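Local coordinates for GPI-anchored protein LLG1 (Arabidopsis thaliana, PDB 6A5D) that probably serves as a GPI-anchored co-receptor at the plant cell surface, joining a heterotypic receptor complex that perceives RALF peptides, at residues G54-F59 and E102-P107; P62-L67 and A108-P113. All coordinates share one frame; numbering follows the deposited sequence.

From the N terminus, the chain runs through helix 49-60, which supplies residues 54-59, then the short helix 64-67, which lies within residues 62-67. It next passes through helices 74-86 and 92-99 before coming back as the irregular loop 102-113. Interaction 1 closes a loop of 42 residues and interaction 2 one of 40; the two cross, since their segments alternate along the chain. Together they fasten the loop after helix 92-99 to two successive helices, with the Cys61-Cys106 disulfide as a covalent tie. They meet where Leu104 O probably bonds to Leu112 N (2.9 Å) and where Leu112 CD1 packs on Phe56 CE2 (3.6 Å).

Interaction 1 (G54-F59 and E102-P107); sequences GAFKDF and EGLECP
The Phe56 ring meets Leu104 at its edge, where CE2 lies 4.0 Å from Leu104 CD2, a methyl close to the ring plane. The ring of Phe93 also meets Phe56, and Met78 and Ile82 of helix 74-86 touch it as well, so a large flat apolar residue suits this inward side of helix 49-60. The other flat groups are two peptide carbonyls, and Lys57 addresses both from above their planes. Its CG stands anti to the carbonyl carbon (chi1 -77°), and the chain beyond is fully extended, carrying the ammonium across to the loop. There Lys57 NZ donates to Gly103 O at 2.8 Å, standing 43° out of that carbonyl's plane. A matching bond of 2.8 Å runs from Lys57 NZ to Glu105 O, with the donor 35° out of plane. A water accepts the third bond from Lys57 NZ (2.9 Å) and donates to Glu102 OE1 (2.7 Å). A type II' turn from Glu102 to Glu105, closed by Glu105 N to Glu102 O at 3.0 Å, has Gly103 in its second position, where the positive phi favours glycine; the carbonyl of Glu105 follows directly at its end. Three hydrogen bonds thus grip the ammonium, which joins two carbonyls of a loop without regular secondary structure and reaches the Glu102 carboxylate through water rather than directly. Such surroundings would probably favour the charged form of the lysine.

Interaction 2 (P62-L67 and A108-P113); sequences PYTDQL and AGSQLP
The short helix 64-67 receives the irregular loop that follows helix 92-99 along one side, Thr64 and Leu67 facing Ser110, Leu112 and Pro113. One methyl of Leu112 makes two of the main contacts: CD2 lies 3.7 Å from Thr64 CG2 and 3.9 Å from Leu67 CD1. The Leu112 side chain crosses that of Thr64 at about a right angle and that of Leu67 obliquely. Thr64 turns its CG2 methyl to the leucine because OG1 takes the place between the backbone N and the carbonyl carbon (chi1 53°), leaving the methyl anti to that carbon. A beta-branched residue serves well here: the methyl meets Leu112 while OG1 lies on the Ser110 side, within van der Waals distance of its CB and OG. Toward the start of the loop segment, Ser110 OG rests 3.6 Å from Thr64 CB. At the other end the Pro113 ring sits by the helix, its CD 4.1 Å from Leu67 CB, while Leu67 also touches Met78 and Pro113 touches Ala75, both on helix 74-86. The helical turn is held from within by Leu67 N to Tyr63 O at 2.8 Å, Tyr63 being the N-cap residue. No hydrogen bond joins the two segments; just beyond them, Asn68 ND2 bonds to Gln111 O. Leucine and proline packing a loop against a short helix are in keeping with this small disulfide-braced domain, helical and without strands.

Interaction 1 (G54-F59 and E102-P107)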
loop_
_atom_site.group_PDB
_atom_site.type_symbol
_atom_site.label_atom_id
_atom_site.label_comp_id
_atom_site.label_asym_id
_atom_site.label_seq_id
_atom_site.Cartn_x
_atom_site.Cartn_y
_atom_site.Cartn_z
ATOM N N GLY A 54 -1.221 8.651 3.269
ATOM C CA GLY A 54 -2.000 8.347 4.461
ATOM C C GLY A 54 -3.048 7.280 4.214
ATOM O O GLY A 54 -3.243 6.394 5.048
ATOM N N ALA A 55 -3.730 7.345 3.072
ATOM C CA ALA A 55 -4.760 6.355 2.764
ATOM C C ALA A 55 -4.142 4.980 2.555
ATOM O O ALA A 55 -4.707 3.958 2.976
ATOM C CB ALA A 55 -5.525 6.791 1.516
ATOM N N PHE A 56 -2.987 4.938 1.892
ATOM C CA PHE A 56 -2.274 3.685 1.696
ATOM C C PHE A 56 -1.846 3.070 3.025
ATOM O O PHE A 56 -2.016 1.859 3.234
ATOM C CB PHE A 56 -1.073 3.953 0.792
ATOM C CG PHE A 56 -0.083 2.837 0.739
ATOM C CD1 PHE A 56 -0.419 1.615 0.187
ATOM C CD2 PHE A 56 1.198 3.008 1.245
ATOM C CE1 PHE A 56 0.495 0.587 0.131
ATOM C CE2 PHE A 56 2.119 1.978 1.180
ATOM C CZ PHE A 56 1.756 0.758 0.631
ATOM N N LYS A 57 -1.284 3.884 3.939
ATOM C CA LYS A 57 -0.928 3.390 5.268
ATOM C C LYS A 57 -2.161 2.923 6.021
ATOM O O LYS A 57 -2.148 1.856 6.647
ATOM C CB LYS A 57 -0.211 4.489 6.053
ATOM C CG LYS A 57 1.244 4.646 5.613
ATOM C CD LYS A 57 1.995 5.767 6.327
ATOM C CE LYS A 57 3.430 5.832 5.819
ATOM N NZ LYS A 57 4.264 6.803 6.601
ATOM N N ASP A 58 -3.261 3.680 5.927
ATOM C CA ASP A 58 -4.492 3.268 6.598
ATOM C C ASP A 58 -4.985 1.919 6.078
ATOM O O ASP A 58 -5.497 1.093 6.850
ATOM C CB ASP A 58 -5.559 4.350 6.464
ATOM C CG ASP A 58 -5.326 5.528 7.396
ATOM O OD1 ASP A 58 -4.615 5.367 8.409
ATOM O OD2 ASP A 58 -5.867 6.617 7.128
ATOM N N PHE A 59 -4.799 1.666 4.778
ATOM C CA PHE A 59 -5.197 0.395 4.179
ATOM C C PHE A 59 -4.241 -0.728 4.563
ATOM O O PHE A 59 -4.677 -1.846 4.881
ATOM C CB PHE A 59 -5.218 0.526 2.650
ATOM C CG PHE A 59 -5.534 -0.772 1.940
ATOM C CD1 PHE A 59 -6.855 -1.115 1.667
ATOM C CD2 PHE A 59 -4.520 -1.652 1.562
ATOM C CE1 PHE A 59 -7.152 -2.316 1.021
ATOM C CE2 PHE A 59 -4.814 -2.855 0.918
ATOM C CZ PHE A 59 -6.131 -3.192 0.661
ATOM N N GLU A 102 7.320 10.792 7.396
ATOM C CA GLU A 102 7.363 9.494 8.054
ATOM C C GLU A 102 7.861 8.381 7.147
ATOM O O GLU A 102 7.889 7.224 7.575
ATOM C CB GLU A 102 5.994 9.148 8.631
ATOM C CG GLU A 102 5.524 10.131 9.688
ATOM C CD GLU A 102 4.858 11.354 9.096
ATOM O OE1 GLU A 102 4.318 11.260 7.970
ATOM O OE2 GLU A 102 4.868 12.413 9.759
ATOM N N GLY A 103 8.241 8.692 5.905
ATOM C CA GLY A 103 8.688 7.645 5.007
ATOM C C GLY A 103 7.614 6.586 4.860
ATOM O O GLY A 103 6.413 6.886 4.812
ATOM N N LEU A 104 8.045 5.326 4.830
ATOM C CA LEU A 104 7.132 4.192 4.741
ATOM C C LEU A 104 6.807 3.593 6.110
ATOM O O LEU A 104 6.294 2.470 6.183
ATOM C CB LEU A 104 7.670 3.143 3.760
ATOM C CG LEU A 104 7.320 3.425 2.291
ATOM C CD1 LEU A 104 8.202 2.601 1.370
ATOM C CD2 LEU A 104 5.844 3.106 2.056
ATOM N N GLU A 105 7.061 4.337 7.187
ATOM C CA GLU A 105 6.811 3.840 8.537
ATOM C C GLU A 105 5.335 3.956 8.910
ATOM O O GLU A 105 4.720 5.019 8.768
ATOM C CB GLU A 105 7.665 4.614 9.547
ATOM C CG GLU A 105 7.455 4.189 10.992
ATOM C CD GLU A 105 8.461 4.813 11.950
ATOM O OE1 GLU A 105 8.721 6.030 11.832
ATOM O OE2 GLU A 105 8.968 4.090 12.835
ATOM N N CYS A 106 4.777 2.856 9.402
ATOM C CA CYS A 106 3.440 2.872 9.970
ATOM C C CYS A 106 3.475 3.548 11.337
ATOM O O CYS A 106 4.482 3.477 12.045
ATOM C CB CYS A 106 2.937 1.448 10.120
ATOM S SG CYS A 106 2.544 0.698 8.530
ATOM N N PRO A 107 2.391 4.217 11.730
ATOM C CA PRO A 107 2.422 4.960 13.001
ATOM C C PRO A 107 2.693 4.083 14.208
ATOM O O PRO A 107 3.291 4.562 15.181
ATOM C CB PRO A 107 1.050 5.652 13.059
ATOM C CG PRO A 107 0.228 5.029 11.993
ATOM C CD PRO A 107 1.149 4.445 10.973
HETATM O O HOH W 1 2.736 9.118 7.310
#

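Interaction 2 (P62-L67 and A108-P113)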
loop_
_atom_site.group_PDB
_atom_site.type_symbol
_atom_site.label_atom_id
_atom_site.label_comp_id
_atom_site.label_asym_id
_atom_site.label_seq_id
_atom_site.Cartn_x
_atom_site.Cartn_y
_atom_site.Cartn_z
ATOM N N PRO A 62 -2.441 -2.384 8.766
ATOM C CA PRO A 62 -2.929 -3.541 9.535
ATOM C C PRO A 62 -2.316 -4.860 9.099
ATOM O O PRO A 62 -2.468 -5.857 9.811
ATOM C CB PRO A 62 -4.455 -3.504 9.370
ATOM C CG PRO A 62 -4.786 -2.180 8.761
ATOM C CD PRO A 62 -3.536 -1.568 8.195
ATOM N N TYR A 63 -1.606 -4.897 7.972
ATOM C CA TYR A 63 -1.118 -6.144 7.397
ATOM C C TYR A 63 0.399 -6.217 7.345
ATOM O O TYR A 63 0.944 -7.039 6.605
ATOM C CB TYR A 63 -1.753 -6.386 6.021
ATOM C CG TYR A 63 -3.255 -6.379 6.147
ATOM C CD1 TYR A 63 -3.914 -7.500 6.624
ATOM C CD2 TYR A 63 -4.009 -5.236 5.872
ATOM C CE1 TYR A 63 -5.284 -7.514 6.800
ATOM C CE2 TYR A 63 -5.397 -5.233 6.058
ATOM C CZ TYR A 63 -6.023 -6.380 6.515
ATOM O OH TYR A 63 -7.389 -6.443 6.723
ATOM N N THR A 64 1.099 -5.390 8.134
ATOM C CA THR A 64 2.561 -5.435 8.102
ATOM C C THR A 64 3.095 -6.816 8.471
ATOM O O THR A 64 4.118 -7.247 7.921
ATOM C CB THR A 64 3.193 -4.357 8.996
ATOM O OG1 THR A 64 2.666 -4.439 10.332
ATOM C CG2 THR A 64 2.929 -2.984 8.443
ATOM N N ASP A 65 2.423 -7.534 9.378
ATOM C CA ASP A 65 2.880 -8.883 9.722
ATOM C C ASP A 65 3.029 -9.729 8.461
ATOM O O ASP A 65 4.051 -10.392 8.249
ATOM C CB ASP A 65 1.885 -9.588 10.651
ATOM C CG ASP A 65 1.870 -9.046 12.084
ATOM O OD1 ASP A 65 2.679 -8.179 12.453
ATOM O OD2 ASP A 65 1.012 -9.536 12.856
ATOM N N GLN A 66 2.008 -9.714 7.609
ATOM C CA GLN A 66 2.018 -10.552 6.419
ATOM C C GLN A 66 2.821 -9.914 5.294
ATOM O O GLN A 66 3.569 -10.607 4.596
ATOM C CB GLN A 66 0.582 -10.843 5.974
ATOM C CG GLN A 66 -0.260 -11.539 7.043
ATOM C CD GLN A 66 -1.089 -10.578 7.892
ATOM O OE1 GLN A 66 -0.640 -9.516 8.290
ATOM N NE2 GLN A 66 -2.330 -10.962 8.158
ATOM N N LEU A 67 2.722 -8.590 5.146
ATOM C CA LEU A 67 3.459 -7.903 4.093
ATOM C C LEU A 67 4.961 -8.040 4.291
ATOM O O LEU A 67 5.717 -8.117 3.316
ATOM C CB LEU A 67 3.058 -6.433 4.057
ATOM C CG LEU A 67 1.646 -6.153 3.548
ATOM C CD1 LEU A 67 1.263 -4.707 3.808
ATOM C CD2 LEU A 67 1.527 -6.457 2.052
ATOM N N ALA A 108 2.306 2.808 14.170
ATOM C CA ALA A 108 2.637 1.885 15.252
ATOM C C ALA A 108 4.085 1.410 15.225
ATOM O O ALA A 108 4.497 0.697 16.147
ATOM C CB ALA A 108 1.694 0.678 15.248
ATOM N N GLY A 109 4.873 1.775 14.217
ATOM C CA GLY A 109 6.311 1.550 14.220
ATOM C C GLY A 109 6.842 0.660 13.115
ATOM O O GLY A 109 8.040 0.747 12.793
ATOM N N SER A 110 6.022 -0.206 12.530
ATOM C CA SER A 110 6.558 -1.112 11.526
ATOM C C SER A 110 6.687 -0.394 10.182
ATOM O O SER A 110 6.079 0.653 9.947
ATOM C CB SER A 110 5.668 -2.346 11.383
ATOM O OG SER A 110 6.281 -3.312 10.538
ATOM N N GLN A 111 7.471 -0.991 9.285
ATOM C CA GLN A 111 7.766 -0.418 7.977
ATOM C C GLN A 111 6.978 -1.167 6.914
ATOM O O GLN A 111 6.950 -2.402 6.906
ATOM C CB GLN A 111 9.253 -0.576 7.648
ATOM C CG GLN A 111 10.182 -0.086 8.730
ATOM C CD GLN A 111 10.016 1.392 8.980
ATOM O OE1 GLN A 111 9.860 2.178 8.037
ATOM N NE2 GLN A 111 10.025 1.785 10.247
ATOM N N LEU A 112 6.366 -0.404 5.973
ATOM C CA LEU A 112 5.737 -1.046 4.826
ATOM C C LEU A 112 6.772 -1.275 3.732
ATOM O O LEU A 112 7.647 -0.428 3.520
ATOM C CB LEU A 112 4.652 -0.147 4.261
ATOM C CG LEU A 112 3.420 -0.009 5.134
ATOM C CD1 LEU A 112 2.541 1.130 4.634
ATOM C CD2 LEU A 112 2.688 -1.329 5.111
ATOM N N PRO A 113 6.703 -2.404 3.026
ATOM C CA PRO A 113 7.658 -2.643 1.950
ATOM C C PRO A 113 7.409 -1.698 0.788
ATOM O O PRO A 113 6.261 -1.303 0.523
ATOM C CB PRO A 113 7.379 -4.104 1.552
ATOM C CG PRO A 113 5.918 -4.271 1.859
ATOM C CD PRO A 113 5.717 -3.496 3.143
#